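Local coordinates for monooxygenase (Agrobacterium tumefaciens, PDB 2I7G), which is probably a flavin-dependent monooxygenase of the bacterial luciferase family, with a TIM-barrel fold, at residues 309-314 against 352-357; 25-30 against 255-260. One frame throughout, in Å; residues are numbered along the deposited sequence.

Interaction 1 (309-314 against 352-357)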
ATOM      1  N   GLY B 309     -28.265   3.034 -18.800  1.00 21.77           N
ATOM      2  CA  GLY B 309     -29.214   2.348 -19.686  1.00 22.36           C
ATOM      3  C   GLY B 309     -28.675   1.054 -20.229  1.00 22.64           C
ATOM      4  O   GLY B 309     -27.657   0.517 -19.740  1.00 22.50           O
ATOM      5  N   GLU B 310     -29.369   0.532 -21.252  1.00 22.96           N
ATOM      6  CA  GLU B 310     -28.856  -0.642 -21.973  1.00 23.49           C
ATOM      7  C   GLU B 310     -27.540  -0.260 -22.708  1.00 22.81           C
ATOM      8  O   GLU B 310     -27.216   0.939 -22.836  1.00 22.82           O
ATOM      9  CB  GLU B 310     -29.890  -1.183 -22.977  1.00 23.91           C
ATOM     10  CG  GLU B 310     -30.171  -0.208 -24.123  1.00 24.18           C
ATOM     11  CD  GLU B 310     -31.051  -0.847 -25.227  1.00 29.11           C
ATOM     12  OE1 GLU B 310     -31.739  -1.852 -24.917  1.00 35.02           O
ATOM     13  OE2 GLU B 310     -31.049  -0.327 -26.370  1.00 34.71           O
ATOM     14  N   PRO B 311     -26.755  -1.264 -23.138  1.00 22.55           N
ATOM     15  CA  PRO B 311     -25.441  -0.912 -23.710  1.00 22.91           C
ATOM     16  C   PRO B 311     -25.444   0.077 -24.888  1.00 23.75           C
ATOM     17  O   PRO B 311     -24.617   1.004 -24.919  1.00 22.68           O
ATOM     18  CB  PRO B 311     -24.820  -2.280 -24.060  1.00 22.58           C
ATOM     19  CG  PRO B 311     -25.443  -3.201 -23.047  1.00 24.60           C
ATOM     20  CD  PRO B 311     -26.910  -2.728 -23.014  1.00 22.48           C
ATOM     21  N   GLU B 312     -26.372  -0.082 -25.832  0.50 23.80           N
ATOM     22  CA  GLU B 312     -26.386   0.796 -27.007  0.50 24.90           C
ATOM     23  C   GLU B 312     -26.709   2.250 -26.647  0.50 25.05           C
ATOM     24  O   GLU B 312     -26.164   3.177 -27.258  0.50 24.87           O
ATOM     25  CB  GLU B 312     -27.315   0.246 -28.101  0.50 25.61           C
ATOM     26  CG  GLU B 312     -26.804  -1.068 -28.718  0.50 28.46           C
ATOM     27  CD  GLU B 312     -26.291  -0.960 -30.155  0.50 33.55           C
ATOM     28  OE1 GLU B 312     -26.067  -2.027 -30.763  0.50 34.86           O
ATOM     29  OE2 GLU B 312     -26.098   0.161 -30.686  0.50 35.64           O
ATOM     30  N   LEU B 313     -27.561   2.449 -25.636  1.00 24.62           N
ATOM     31  CA  LEU B 313     -27.895   3.799 -25.165  1.00 25.41           C
ATOM     32  C   LEU B 313     -26.690   4.456 -24.522  1.00 25.73           C
ATOM     33  O   LEU B 313     -26.381   5.620 -24.792  1.00 25.85           O
ATOM     34  CB  LEU B 313     -29.058   3.759 -24.161  1.00 25.44           C
ATOM     35  CG  LEU B 313     -29.661   5.140 -23.825  1.00 25.54           C
ATOM     36  CD1 LEU B 313     -30.417   5.725 -25.041  1.00 26.70           C
ATOM     37  CD2 LEU B 313     -30.591   5.098 -22.622  1.00 25.40           C
ATOM     38  N   VAL B 314     -26.001   3.700 -23.662  1.00 24.91           N
ATOM     39  CA  VAL B 314     -24.833   4.260 -22.980  1.00 24.23           C
ATOM     40  C   VAL B 314     -23.715   4.559 -23.988  1.00 24.09           C
ATOM     41  O   VAL B 314     -23.076   5.615 -23.898  1.00 24.51           O
ATOM     42  CB  VAL B 314     -24.370   3.339 -21.859  1.00 23.78           C
ATOM     43  CG1 VAL B 314     -23.011   3.839 -21.257  1.00 24.29           C
ATOM     44  CG2 VAL B 314     -25.473   3.310 -20.782  1.00 24.15           C
ATOM     45  N   GLY B 352     -17.543  -3.889 -20.932  1.00 22.48           N
ATOM     46  CA  GLY B 352     -16.367  -4.314 -21.713  1.00 23.94           C
ATOM     47  C   GLY B 352     -16.728  -5.005 -23.011  1.00 24.69           C
ATOM     48  O   GLY B 352     -16.040  -4.827 -24.032  1.00 24.54           O
ATOM     49  N   THR B 353     -17.813  -5.773 -23.016  1.00 24.73           N
ATOM     50  CA  THR B 353     -18.098  -6.618 -24.177  1.00 25.69           C
ATOM     51  C   THR B 353     -19.055  -5.999 -25.199  1.00 27.02           C
ATOM     52  O   THR B 353     -19.045  -6.409 -26.374  1.00 27.44           O
ATOM     53  CB  THR B 353     -18.589  -8.034 -23.783  1.00 26.67           C
ATOM     54  OG1 THR B 353     -19.911  -7.936 -23.217  1.00 27.76           O
ATOM     55  CG2 THR B 353     -17.608  -8.665 -22.783  1.00 23.83           C
ATOM     56  N   LYS B 354     -19.888  -5.041 -24.774  1.00 26.09           N
ATOM     57  CA  LYS B 354     -20.856  -4.424 -25.688  1.00 26.99           C
ATOM     58  C   LYS B 354     -20.615  -2.942 -25.878  1.00 26.64           C
ATOM     59  O   LYS B 354     -20.527  -2.467 -27.034  1.00 27.39           O
ATOM     60  CB  LYS B 354     -22.313  -4.666 -25.261  1.00 28.07           C
ATOM     61  CG  LYS B 354     -22.689  -6.108 -24.908  1.00 32.37           C
ATOM     62  CD  LYS B 354     -22.497  -7.096 -26.063  1.00 40.27           C
ATOM     63  CE  LYS B 354     -22.263  -8.517 -25.498  1.00 44.03           C
ATOM     64  NZ  LYS B 354     -22.169  -9.565 -26.572  1.00 44.06           N
ATOM     65  N   VAL B 355     -20.542  -2.201 -24.766  1.00 24.78           N
ATOM     66  CA  VAL B 355     -20.401  -0.755 -24.834  1.00 23.91           C
ATOM     67  C   VAL B 355     -19.078  -0.356 -25.480  1.00 24.21           C
ATOM     68  O   VAL B 355     -19.076   0.393 -26.473  1.00 24.42           O
ATOM     69  CB  VAL B 355     -20.534  -0.079 -23.439  1.00 23.45           C
ATOM     70  CG1 VAL B 355     -20.233   1.395 -23.549  1.00 22.55           C
ATOM     71  CG2 VAL B 355     -21.972  -0.298 -22.855  1.00 22.65           C
ATOM     72  N   ALA B 356     -17.970  -0.870 -24.928  1.00 24.72           N
ATOM     73  CA  ALA B 356     -16.609  -0.482 -25.379  1.00 27.00           C
ATOM     74  C   ALA B 356     -16.395  -0.697 -26.891  1.00 27.95           C
ATOM     75  O   ALA B 356     -15.934   0.223 -27.576  1.00 28.74           O
ATOM     76  CB  ALA B 356     -15.498  -1.207 -24.548  1.00 27.17           C
ATOM     77  N   PRO B 357     -16.696  -1.905 -27.418  1.00 28.99           N
ATOM     78  CA  PRO B 357     -16.536  -2.121 -28.863  1.00 29.32           C
ATOM     79  C   PRO B 357     -17.319  -1.143 -29.756  1.00 29.02           C
ATOM     80  O   PRO B 357     -16.773  -0.715 -30.780  1.00 29.02           O
ATOM     81  CB  PRO B 357     -17.000  -3.572 -29.068  1.00 29.36           C
ATOM     82  CG  PRO B 357     -16.687  -4.220 -27.709  1.00 31.48           C
ATOM     83  CD  PRO B 357     -17.098  -3.146 -26.720  1.00 29.81           C
TER
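P311 and V355 form the centre of this contact, where the first turn of helix 311-325 lies against the middle of helix 341-363. V355 presents one methyl to the start of the shorter helix: V355 CG2 lies 3.6 Å from both the O and the CA of P311. The same V355 CG2 is 3.7 Å from P311 CB. The other methyl, V355 CG1, turns to V314 one helical turn further on and meets its CG1 more loosely, at 4.4 Å. This division follows from V355 chi1 of 174°, which sets CG1 anti to the backbone N and leaves CG2 beside that N, on the side of the proline. K354 adds a flank beside the proline: its CB lies 3.7 Å from P311 CB, the two side chains running alongside each other and pointing the same way. A bend at chi2 (-60°) then carries the rest of the lysine chain away from P311. The packing joins the last two long helices on the outer side of a TIM barrel, the fold of the luciferase-like monooxygenases, and the strand beneath them supplies I260, on which P311, V314 and V355 all rest; V355 also touches A315 and I318 further along helix 311-325. The proline occupies the first turn of its helix, where its missing N-H costs no helical bond. E310 is the N-cap residue before it, and its carbonyl O accepts from V314 N at 3.1 Å; E310 N is in turn bonded to T264 OG1. In the partner helix, the turn 352-355 is of the wider pi type.

Interaction 2 (25-30 against 255-260)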
ATOM      1  N   GLY B  25     -12.989   3.373 -18.840  1.00 22.90           N
ATOM      2  CA  GLY B  25     -12.710   2.771 -17.568  1.00 21.84           C
ATOM      3  C   GLY B  25     -13.806   2.910 -16.538  1.00 21.13           C
ATOM      4  O   GLY B  25     -14.908   3.450 -16.809  1.00 21.13           O
ATOM      5  N   LEU B  26     -13.459   2.461 -15.341  1.00 21.16           N
ATOM      6  CA  LEU B  26     -14.372   2.433 -14.184  1.00 20.03           C
ATOM      7  C   LEU B  26     -13.659   3.096 -13.020  1.00 21.94           C
ATOM      8  O   LEU B  26     -12.420   3.075 -12.967  1.00 21.21           O
ATOM      9  CB  LEU B  26     -14.668   1.000 -13.729  1.00 21.91           C
ATOM     10  CG  LEU B  26     -15.608   0.198 -14.652  1.00 24.40           C
ATOM     11  CD1 LEU B  26     -15.456  -1.327 -14.467  1.00 26.53           C
ATOM     12  CD2 LEU B  26     -17.036   0.682 -14.441  1.00 26.58           C
ATOM     13  N   TYR B  27     -14.434   3.678 -12.114  1.00 21.24           N
ATOM     14  CA  TYR B  27     -13.878   4.047 -10.782  1.00 23.41           C
ATOM     15  C   TYR B  27     -14.890   3.797  -9.689  1.00 23.06           C
ATOM     16  O   TYR B  27     -16.094   3.774  -9.968  1.00 23.45           O
ATOM     17  CB  TYR B  27     -13.287   5.454 -10.748  1.00 23.74           C
ATOM     18  CG  TYR B  27     -14.265   6.610 -10.813  1.00 24.32           C
ATOM     19  CD1 TYR B  27     -14.426   7.469  -9.714  1.00 26.70           C
ATOM     20  CD2 TYR B  27     -15.016   6.858 -11.970  1.00 24.75           C
ATOM     21  CE1 TYR B  27     -15.299   8.551  -9.777  1.00 26.51           C
ATOM     22  CE2 TYR B  27     -15.921   7.932 -12.031  1.00 26.37           C
ATOM     23  CZ  TYR B  27     -16.058   8.761 -10.922  1.00 26.97           C
ATOM     24  OH  TYR B  27     -16.930   9.825 -10.986  1.00 27.64           O
ATOM     25  N   THR B  28     -14.433   3.628  -8.447  1.00 22.59           N
ATOM     26  CA  THR B  28     -15.363   3.415  -7.329  1.00 24.43           C
ATOM     27  C   THR B  28     -14.677   3.907  -6.058  1.00 23.05           C
ATOM     28  O   THR B  28     -13.422   4.030  -6.023  1.00 22.33           O
ATOM     29  CB  THR B  28     -15.829   1.929  -7.222  1.00 24.79           C
ATOM     30  OG1 THR B  28     -16.750   1.741  -6.119  1.00 25.74           O
ATOM     31  CG2 THR B  28     -14.631   1.000  -7.002  1.00 26.23           C
ATOM     32  N   PHE B  29     -15.508   4.128  -5.035  1.00 22.81           N
ATOM     33  CA  PHE B  29     -15.062   4.480  -3.709  1.00 23.72           C
ATOM     34  C   PHE B  29     -15.122   3.288  -2.758  1.00 24.91           C
ATOM     35  O   PHE B  29     -14.662   3.403  -1.592  1.00 25.71           O
ATOM     36  CB  PHE B  29     -15.918   5.636  -3.141  1.00 24.01           C
ATOM     37  CG  PHE B  29     -15.861   6.910  -3.962  1.00 23.65           C
ATOM     38  CD1 PHE B  29     -14.809   7.148  -4.849  1.00 25.07           C
ATOM     39  CD2 PHE B  29     -16.863   7.875  -3.829  1.00 26.81           C
ATOM     40  CE1 PHE B  29     -14.730   8.342  -5.587  1.00 24.85           C
ATOM     41  CE2 PHE B  29     -16.824   9.051  -4.557  1.00 28.03           C
ATOM     42  CZ  PHE B  29     -15.763   9.300  -5.460  1.00 26.21           C
ATOM     43  N   ALA B  30     -15.687   2.168  -3.256  1.00 23.56           N
ATOM     44  CA  ALA B  30     -15.788   0.926  -2.495  1.00 24.66           C
ATOM     45  C   ALA B  30     -16.603   1.177  -1.219  1.00 23.94           C
ATOM     46  O   ALA B  30     -16.135   0.971  -0.091  1.00 23.55           O
ATOM     47  CB  ALA B  30     -14.381   0.377  -2.170  1.00 23.61           C
ATOM     48  N   ASN B 255     -15.424  12.154 -15.761  1.00 23.65           N
ATOM     49  CA  ASN B 255     -15.685  11.173 -14.712  1.00 23.13           C
ATOM     50  C   ASN B 255     -17.173  11.321 -14.372  1.00 23.72           C
ATOM     51  O   ASN B 255     -17.586  12.370 -13.915  1.00 23.42           O
ATOM     52  CB  ASN B 255     -14.880  11.516 -13.463  1.00 23.11           C
ATOM     53  CG  ASN B 255     -13.381  11.345 -13.641  1.00 27.12           C
ATOM     54  OD1 ASN B 255     -12.883  11.021 -14.711  1.00 29.30           O
ATOM     55  ND2 ASN B 255     -12.650  11.599 -12.551  1.00 26.62           N
ATOM     56  N   VAL B 256     -17.957  10.282 -14.626  1.00 22.47           N
ATOM     57  CA  VAL B 256     -19.404  10.385 -14.520  1.00 22.90           C
ATOM     58  C   VAL B 256     -19.974   9.213 -13.702  1.00 23.39           C
ATOM     59  O   VAL B 256     -19.334   8.143 -13.571  1.00 24.88           O
ATOM     60  CB  VAL B 256     -20.060  10.377 -15.938  1.00 23.41           C
ATOM     61  CG1 VAL B 256     -19.432  11.443 -16.811  1.00 22.55           C
ATOM     62  CG2 VAL B 256     -19.944   8.993 -16.636  1.00 24.47           C
ATOM     63  N   HIS B 257     -21.193   9.413 -13.214  1.00 22.37           N
ATOM     64  CA  HIS B 257     -21.928   8.341 -12.567  1.00 23.75           C
ATOM     65  C   HIS B 257     -22.853   7.693 -13.568  1.00 23.55           C
ATOM     66  O   HIS B 257     -23.318   8.345 -14.506  1.00 22.19           O
ATOM     67  CB  HIS B 257     -22.717   8.880 -11.384  1.00 24.00           C
ATOM     68  CG  HIS B 257     -21.838   9.431 -10.307  1.00 28.62           C
ATOM     69  ND1 HIS B 257     -21.776  10.777 -10.008  1.00 34.89           N
ATOM     70  CD2 HIS B 257     -20.927   8.827  -9.507  1.00 33.67           C
ATOM     71  CE1 HIS B 257     -20.891  10.971  -9.043  1.00 32.79           C
ATOM     72  NE2 HIS B 257     -20.377   9.805  -8.707  1.00 32.86           N
ATOM     73  N   GLY B 258     -23.145   6.417 -13.346  1.00 23.33           N
ATOM     74  CA  GLY B 258     -24.102   5.741 -14.227  1.00 23.88           C
ATOM     75  C   GLY B 258     -24.151   4.248 -14.000  1.00 24.86           C
ATOM     76  O   GLY B 258     -23.660   3.730 -12.980  1.00 24.33           O
ATOM     77  N   PHE B 259     -24.799   3.546 -14.926  1.00 23.25           N
ATOM     78  CA  PHE B 259     -24.941   2.105 -14.741  1.00 22.75           C
ATOM     79  C   PHE B 259     -25.390   1.485 -16.065  1.00 22.59           C
ATOM     80  O   PHE B 259     -26.126   2.114 -16.829  1.00 22.77           O
ATOM     81  CB  PHE B 259     -25.959   1.825 -13.625  1.00 22.69           C
ATOM     82  CG  PHE B 259     -26.125   0.365 -13.297  1.00 23.10           C
ATOM     83  CD1 PHE B 259     -25.022  -0.435 -12.944  1.00 29.64           C
ATOM     84  CD2 PHE B 259     -27.395  -0.216 -13.341  1.00 26.40           C
ATOM     85  CE1 PHE B 259     -25.192  -1.805 -12.655  1.00 27.62           C
ATOM     86  CE2 PHE B 259     -27.571  -1.605 -13.038  1.00 25.08           C
ATOM     87  CZ  PHE B 259     -26.473  -2.382 -12.723  1.00 26.07           C
ATOM     88  N   ILE B 260     -24.890   0.279 -16.339  1.00 22.09           N
ATOM     89  CA  ILE B 260     -25.265  -0.442 -17.572  1.00 22.00           C
ATOM     90  C   ILE B 260     -25.965  -1.747 -17.179  1.00 22.29           C
ATOM     91  O   ILE B 260     -25.503  -2.463 -16.273  1.00 22.08           O
ATOM     92  CB  ILE B 260     -24.010  -0.725 -18.435  1.00 23.36           C
ATOM     93  CG1 ILE B 260     -23.315   0.596 -18.848  1.00 23.42           C
ATOM     94  CG2 ILE B 260     -24.375  -1.582 -19.646  1.00 23.18           C
ATOM     95  CD1 ILE B 260     -21.831   0.460 -19.128  1.00 24.51           C
TER
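Y27 brings a phenol hydroxyl across the barrel interior to N255 and H257, yet makes no hydrogen bond to either. Its OH lies 3.6 Å from N255 CB, and over one face of the H257 imidazole, 4.1 Å from NE2. The ring comes obliquely to the other strand, with CE2 3.8 Å from the carbonyl O of V256. A chi1 of 71° places Y27 CG between the backbone N and the carbonyl carbon, and from there the ring reaches strand 255-260 while the backbones stay apart: the axes of 25-28 and 255-260 approach to 8.5 Å and cross at -80°. Strands 23-28 and 252-260 are not neighbours in the parallel barrel sheet; both pair with strand 329-333, whose Q333 side chain touches Y27 and H257. H257 is held from its other nitrogen, ND1 bonding to R286 of helix 279-286. Beyond Y27 the strand ends in an ST turn, A30 N donating to T28 OG1 at 3.1 Å. Van der Waals touches alone join the segments, so no directed bond here fixes the phenol; the Y27 backbone is held by its bond with L332, and the imidazole's orientation probably owes more to R286 than to the phenol.

Strand 252-260 connects the two contacts, whose centres lie 14 Å apart. N255 CB, the carbonyl O of V256 and the H257 ring meet Y27 in interaction 2, whereas the strand's last residue, I260, packs under interaction 1: I260 CD1 is 3.8 Å from V355 CG2, and I260 CG2 is 3.9 Å from P311 CG. A probable hydrogen bond from G309 N to F259 O, 3.1 Å long, ties the segment 309-314 to the same strand. One contact thus sits inside the barrel and the other among the helices around it, with centres about 8 Å and 20 Å from the centre of the chain. Relatives typically bind flavin at the C-terminal strand ends; no ligand here places it.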